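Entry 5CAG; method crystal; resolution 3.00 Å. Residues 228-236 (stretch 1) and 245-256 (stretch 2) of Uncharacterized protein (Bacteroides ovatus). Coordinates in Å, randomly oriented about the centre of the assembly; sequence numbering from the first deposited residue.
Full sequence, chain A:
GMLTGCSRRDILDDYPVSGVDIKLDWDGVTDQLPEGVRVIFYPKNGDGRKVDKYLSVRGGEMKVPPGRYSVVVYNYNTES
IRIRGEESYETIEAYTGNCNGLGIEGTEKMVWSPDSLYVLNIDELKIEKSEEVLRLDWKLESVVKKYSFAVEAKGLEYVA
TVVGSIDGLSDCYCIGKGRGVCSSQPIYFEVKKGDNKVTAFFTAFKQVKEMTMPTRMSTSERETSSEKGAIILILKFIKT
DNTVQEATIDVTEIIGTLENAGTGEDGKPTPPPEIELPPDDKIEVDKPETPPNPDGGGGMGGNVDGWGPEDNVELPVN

Stretch 1, residues 228-236: KGAIILILK
Stretch 2 245-256: QEATIDVTEIIG

Six hydrogen bonds join the two stretches, and five of them run from backbone to backbone. Ile249 N donates to Leu233 O at 2.7 Å, almost straight at 178°, and Leu233 N returns the bond to Ile249 O at 2.8 Å. Two residues further along, at the next hydrogen-bonded pair, Leu235 N reaches Ala247 O at 2.8 Å and Ala247 N reaches Leu235 O at 2.9 Å. These reciprocal pairs define an antiparallel ladder: strands 232-236 and 245-250 run at 162°, their axes approaching to 4.6 Å. CA atoms lie 5.0 and 5.1 Å apart in the hydrogen-bonded pairs Leu233-Ile249 and Leu235-Ala247, and 4.6 Å apart in the non-hydrogen-bonded pairs Ile232-Asp250, Ile234-Thr248 and Lys236-Glu246. Strand phi/psi values stay extended, for example -93/129 at Leu233 and -130/117 at Ala247. CA-H...O contacts supplement the ladder, as between Ile234 CA and Ala247 O at 3.4 Å.

Past Asp250 the pattern changes. Val251 N still donates to Ile231 O (2.9 Å, 143°), but Val251 turns to phi/psi -103/12 and Thr252 to -47/-53, so the chain leaves the extended path. A side chain now supplies the acceptor: Ile231 N donates to Thr252 OG1 at 2.8 Å and 172°. Threonine suits this place because its hydroxyl can accept that bond while donating to Asp250 OD1, 2.6 Å from Thr252 OG1. Asp250 (chi1 t) also accepts from Thr252 N through OD1 at 3.1 Å, bracing the turn with its carboxylate. Ile254 N closes on Val251 O at 2.9 Å.

Strand side chains alternate between two faces. Leu233, Leu235, Ala247 and Ile249 share one, where aliphatic groups suit a largely buried setting. Leu233 CB lies 4.3 Å from Ile249 CB, and Leu235 CB lies 4.4 Å from the small Ala247 CB. Leu235 (m, t) also brings CD1 to 4.4 Å from CD1 of Ile249 (m, t). Packing continues beyond the ladder: Leu233 CD1 meets Val251 CG1 at 4.1 Å, Ile231 CG2 meets Val251 CG2 (chi1 m) at 3.5 Å, and Ile231 (m, t) extends CD1 to 3.7 Å from CG2 of Ile255 (t, p).

The other face, bearing Ile232, Ile234, Lys236, Glu246, Thr248 and Asp250, is more open and mixed. Ile232 CG2 touches Thr248 CG2 at 3.4 Å, the methyl of threonine serving as an apolar surface. Lys236 CD lies 3.3 Å from Glu246 OE2, whereas Lys236 NZ remains 4.1 Å from that oxygen: complementary charges, but beyond a salt bridge. Altogether the contact buries 767 Å², summed over both sides.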

ATOM      1  N   LYS A 228      19.535   2.138   1.869  1.00167.96           N
ATOM      2  CA  LYS A 228      19.618   3.564   1.513  1.00166.57           C
ATOM      3  C   LYS A 228      18.302   4.299   1.974  1.00161.25           C
ATOM      4  O   LYS A 228      17.692   5.061   1.206  1.00160.74           O
ATOM      5  CB  LYS A 228      19.898   3.738  -0.006  1.00170.08           C
ATOM      6  CG  LYS A 228      21.243   3.175  -0.473  1.00176.84           C
ATOM      7  CD  LYS A 228      21.468   3.393  -1.955  1.00179.83           C
ATOM      8  CE  LYS A 228      22.574   2.515  -2.468  1.00183.32           C
ATOM      9  NZ  LYS A 228      22.723   2.635  -3.938  1.00189.98           N
ATOM     10  N   GLY A 229      17.910   4.055   3.235  1.00149.71           N
ATOM     11  CA  GLY A 229      16.721   4.621   3.866  1.00143.13           C
ATOM     12  C   GLY A 229      16.605   4.318   5.347  1.00135.82           C
ATOM     13  O   GLY A 229      16.566   3.147   5.745  1.00134.89           O
ATOM     14  N   ALA A 230      16.553   5.382   6.168  1.00123.73           N
ATOM     15  CA  ALA A 230      16.413   5.292   7.615  1.00119.02           C
ATOM     16  C   ALA A 230      14.944   5.263   7.979  1.00112.43           C
ATOM     17  O   ALA A 230      14.147   5.965   7.353  1.00111.69           O
ATOM     18  CB  ALA A 230      17.099   6.467   8.272  1.00121.87           C
ATOM     19  N   ILE A 231      14.566   4.435   8.963  1.00100.84           N
ATOM     20  CA  ILE A 231      13.171   4.310   9.371  1.00 94.15           C
ATOM     21  C   ILE A 231      13.001   4.903  10.752  1.00 95.69           C
ATOM     22  O   ILE A 231      13.528   4.372  11.724  1.00 97.17           O
ATOM     23  CB  ILE A 231      12.671   2.864   9.278  1.00 94.40           C
ATOM     24  CG1 ILE A 231      12.847   2.353   7.840  1.00 93.76           C
ATOM     25  CG2 ILE A 231      11.203   2.778   9.706  1.00 92.43           C
ATOM     26  CD1 ILE A 231      12.506   0.932   7.636  1.00 94.27           C
ATOM     27  N   ILE A 232      12.255   6.012  10.837  1.00 89.49           N
ATOM     28  CA  ILE A 232      12.076   6.727  12.088  1.00 88.85           C
ATOM     29  C   ILE A 232      10.607   6.810  12.538  1.00 89.00           C
ATOM     30  O   ILE A 232       9.724   7.292  11.826  1.00 88.20           O
ATOM     31  CB  ILE A 232      12.726   8.122  11.984  1.00 93.98           C
ATOM     32  CG1 ILE A 232      14.246   8.002  11.982  1.00 97.72           C
ATOM     33  CG2 ILE A 232      12.300   9.025  13.121  1.00 95.52           C
ATOM     34  CD1 ILE A 232      14.827   8.106  10.667  1.00112.21           C
ATOM     35  N   LEU A 233      10.390   6.339  13.757  1.00 83.68           N
ATOM     36  CA  LEU A 233       9.139   6.358  14.483  1.00 81.07           C
ATOM     37  C   LEU A 233       9.136   7.615  15.320  1.00 85.92           C
ATOM     38  O   LEU A 233      10.139   7.888  15.996  1.00 87.40           O
ATOM     39  CB  LEU A 233       9.055   5.120  15.364  1.00 80.81           C
ATOM     40  CG  LEU A 233       7.692   4.587  15.608  1.00 84.32           C
ATOM     41  CD1 LEU A 233       7.765   3.139  16.002  1.00 85.64           C
ATOM     42  CD2 LEU A 233       7.013   5.354  16.685  1.00 88.30           C
ATOM     43  N   ILE A 234       8.041   8.418  15.235  1.00 79.63           N
ATOM     44  CA  ILE A 234       7.918   9.683  15.971  1.00 78.43           C
ATOM     45  C   ILE A 234       6.663   9.637  16.794  1.00 80.89           C
ATOM     46  O   ILE A 234       5.589   9.388  16.261  1.00 81.08           O
ATOM     47  CB  ILE A 234       7.969  10.977  15.100  1.00 80.91           C
ATOM     48  CG1 ILE A 234       9.077  10.950  14.007  1.00 82.00           C
ATOM     49  CG2 ILE A 234       8.157  12.193  15.995  1.00 83.22           C
ATOM     50  CD1 ILE A 234       8.614  10.406  12.536  1.00 86.12           C
ATOM     51  N   LEU A 235       6.798   9.845  18.091  1.00 76.78           N
ATOM     52  CA  LEU A 235       5.655   9.868  18.985  1.00 75.45           C
ATOM     53  C   LEU A 235       5.451  11.306  19.441  1.00 80.04           C
ATOM     54  O   LEU A 235       6.334  11.885  20.098  1.00 81.49           O
ATOM     55  CB  LEU A 235       5.865   8.910  20.168  1.00 76.10           C
ATOM     56  CG  LEU A 235       5.970   7.414  19.844  1.00 78.76           C
ATOM     57  CD1 LEU A 235       6.283   6.618  21.106  1.00 79.35           C
ATOM     58  CD2 LEU A 235       4.687   6.882  19.162  1.00 75.58           C
ATOM     59  N   LYS A 236       4.331  11.917  19.004  1.00 74.48           N
ATOM     60  CA  LYS A 236       4.020  13.309  19.328  1.00 74.79           C
ATOM     61  C   LYS A 236       3.089  13.315  20.529  1.00 80.23           C
ATOM     62  O   LYS A 236       1.926  12.945  20.391  1.00 81.00           O
ATOM     63  CB  LYS A 236       3.413  14.018  18.107  1.00 75.06           C
ATOM     64  CG  LYS A 236       3.426  15.530  18.156  1.00 79.97           C
ATOM     65  CD  LYS A 236       3.529  16.111  16.748  1.00 88.44           C
ATOM     66  CE  LYS A 236       2.584  17.254  16.527  1.00 89.12           C
ATOM     67  NZ  LYS A 236       3.152  18.601  16.882  1.00101.59           N
ATOM     68  N   GLN A 245       5.614  17.413  23.380  1.00 82.39           N
ATOM     69  CA  GLN A 245       6.871  16.726  23.660  1.00 83.21           C
ATOM     70  C   GLN A 245       6.956  15.565  22.684  1.00 87.01           C
ATOM     71  O   GLN A 245       6.012  14.772  22.580  1.00 85.10           O
ATOM     72  CB  GLN A 245       6.924  16.256  25.116  1.00 85.16           C
ATOM     73  CG  GLN A 245       8.327  16.128  25.649  1.00 98.38           C
ATOM     74  CD  GLN A 245       8.325  15.641  27.066  1.00112.01           C
ATOM     75  OE1 GLN A 245       7.978  16.364  28.016  1.00109.83           O
ATOM     76  NE2 GLN A 245       8.746  14.402  27.232  1.00 95.65           N
ATOM     77  N   GLU A 246       8.031  15.518  21.899  1.00 84.34           N
ATOM     78  CA  GLU A 246       8.202  14.477  20.897  1.00 82.30           C
ATOM     79  C   GLU A 246       9.291  13.478  21.279  1.00 87.45           C
ATOM     80  O   GLU A 246      10.253  13.808  21.984  1.00 88.77           O
ATOM     81  CB  GLU A 246       8.542  15.109  19.550  1.00 83.79           C
ATOM     82  CG  GLU A 246       7.476  14.919  18.498  1.00 96.48           C
ATOM     83  CD  GLU A 246       7.646  15.824  17.294  1.00123.21           C
ATOM     84  OE1 GLU A 246       8.652  15.654  16.569  1.00108.08           O
ATOM     85  OE2 GLU A 246       6.786  16.712  17.084  1.00122.18           O
ATOM     86  N   ALA A 247       9.130  12.250  20.799  1.00 83.54           N
ATOM     87  CA  ALA A 247      10.118  11.198  20.975  1.00 84.77           C
ATOM     88  C   ALA A 247      10.368  10.577  19.607  1.00 90.00           C
ATOM     89  O   ALA A 247       9.450  10.093  18.938  1.00 87.24           O
ATOM     90  CB  ALA A 247       9.671  10.167  22.010  1.00 84.74           C
ATOM     91  N   THR A 248      11.605  10.702  19.153  1.00 90.62           N
ATOM     92  CA  THR A 248      12.057  10.209  17.863  1.00 90.55           C
ATOM     93  C   THR A 248      12.831   8.897  18.130  1.00 95.63           C
ATOM     94  O   THR A 248      13.761   8.915  18.934  1.00 97.90           O
ATOM     95  CB  THR A 248      12.897  11.315  17.187  1.00101.99           C
ATOM     96  OG1 THR A 248      12.373  12.614  17.510  1.00104.07           O
ATOM     97  CG2 THR A 248      12.964  11.157  15.700  1.00 98.48           C
ATOM     98  N   ILE A 249      12.396   7.754  17.529  1.00 89.19           N
ATOM     99  CA  ILE A 249      13.025   6.427  17.657  1.00 88.41           C
ATOM    100  C   ILE A 249      13.420   5.922  16.288  1.00 93.90           C
ATOM    101  O   ILE A 249      12.601   5.935  15.374  1.00 91.01           O
ATOM    102  CB  ILE A 249      12.115   5.395  18.351  1.00 88.59           C
ATOM    103  CG1 ILE A 249      11.694   5.860  19.735  1.00 89.43           C
ATOM    104  CG2 ILE A 249      12.779   4.014  18.406  1.00 88.09           C
ATOM    105  CD1 ILE A 249      10.367   5.320  20.130  1.00 94.52           C
ATOM    106  N   ASP A 250      14.669   5.453  16.160  1.00 94.98           N
ATOM    107  CA  ASP A 250      15.228   4.880  14.944  1.00 95.11           C
ATOM    108  C   ASP A 250      14.995   3.375  14.999  1.00 98.65           C
ATOM    109  O   ASP A 250      15.643   2.667  15.778  1.00100.51           O
ATOM    110  CB  ASP A 250      16.714   5.236  14.830  1.00100.19           C
ATOM    111  CG  ASP A 250      17.381   4.878  13.518  1.00111.78           C
ATOM    112  OD1 ASP A 250      16.973   3.875  12.900  1.00109.21           O
ATOM    113  OD2 ASP A 250      18.384   5.536  13.164  1.00122.90           O
ATOM    114  N   VAL A 251      14.025   2.900  14.205  1.00 92.54           N
ATOM    115  CA  VAL A 251      13.652   1.489  14.159  1.00 91.49           C
ATOM    116  C   VAL A 251      14.221   0.799  12.917  1.00 96.88           C
ATOM    117  O   VAL A 251      13.823  -0.342  12.640  1.00 96.85           O
ATOM    118  CB  VAL A 251      12.125   1.274  14.244  1.00 92.06           C
ATOM    119  CG1 VAL A 251      11.563   1.706  15.596  1.00 91.75           C
ATOM    120  CG2 VAL A 251      11.410   1.976  13.107  1.00 89.93           C
ATOM    121  N   THR A 252      15.155   1.458  12.184  1.00 93.54           N
ATOM    122  CA  THR A 252      15.734   0.883  10.969  1.00 93.79           C
ATOM    123  C   THR A 252      16.166  -0.584  11.180  1.00100.29           C
ATOM    124  O   THR A 252      15.715  -1.442  10.414  1.00 98.56           O
ATOM    125  CB  THR A 252      16.905   1.710  10.414  1.00 98.06           C
ATOM    126  OG1 THR A 252      16.578   3.099  10.428  1.00 98.10           O
ATOM    127  CG2 THR A 252      17.265   1.309   8.996  1.00 92.05           C
ATOM    128  N   GLU A 253      16.976  -0.884  12.219  1.00100.29           N
ATOM    129  CA  GLU A 253      17.437  -2.270  12.391  1.00102.88           C
ATOM    130  C   GLU A 253      16.366  -3.242  12.937  1.00104.96           C
ATOM    131  O   GLU A 253      16.566  -4.449  12.815  1.00106.61           O
ATOM    132  CB  GLU A 253      18.718  -2.386  13.265  1.00108.62           C
ATOM    133  CG  GLU A 253      20.022  -1.824  12.691  1.00122.71           C
ATOM    134  CD  GLU A 253      20.230  -1.803  11.185  1.00144.17           C
ATOM    135  OE1 GLU A 253      20.114  -2.871  10.538  1.00135.49           O
ATOM    136  OE2 GLU A 253      20.549  -0.710  10.658  1.00137.64           O
ATOM    137  N   ILE A 254      15.257  -2.753  13.515  1.00 97.36           N
ATOM    138  CA  ILE A 254      14.257  -3.666  14.084  1.00 94.61           C
ATOM    139  C   ILE A 254      12.922  -3.628  13.353  1.00 93.34           C
ATOM    140  O   ILE A 254      11.967  -4.250  13.824  1.00 91.66           O
ATOM    141  CB  ILE A 254      14.037  -3.381  15.600  1.00 98.37           C
ATOM    142  CG1 ILE A 254      13.589  -1.935  15.890  1.00 97.60           C
ATOM    143  CG2 ILE A 254      15.252  -3.728  16.392  1.00103.52           C
ATOM    144  CD1 ILE A 254      12.419  -1.848  16.849  1.00102.64           C
ATOM    145  N   ILE A 255      12.824  -2.903  12.239  1.00 87.83           N
ATOM    146  CA  ILE A 255      11.531  -2.737  11.565  1.00 84.81           C
ATOM    147  C   ILE A 255      10.833  -4.108  11.270  1.00 89.34           C
ATOM    148  O   ILE A 255       9.619  -4.214  11.504  1.00 88.76           O
ATOM    149  CB  ILE A 255      11.605  -1.828  10.314  1.00 86.18           C
ATOM    150  CG1 ILE A 255      10.202  -1.545   9.730  1.00 83.31           C
ATOM    151  CG2 ILE A 255      12.575  -2.345   9.270  1.00 87.44           C
ATOM    152  CD1 ILE A 255       9.211  -0.850  10.686  1.00 83.63           C
ATOM    153  N   GLY A 256      11.599  -5.129  10.873  1.00 85.75           N
ATOM    154  CA  GLY A 256      11.061  -6.455  10.606  1.00 84.95           C
ATOM    155  C   GLY A 256      10.431  -7.125  11.817  1.00 90.40           C
ATOM    156  O   GLY A 256       9.468  -7.884  11.670  1.00 90.16           O
TER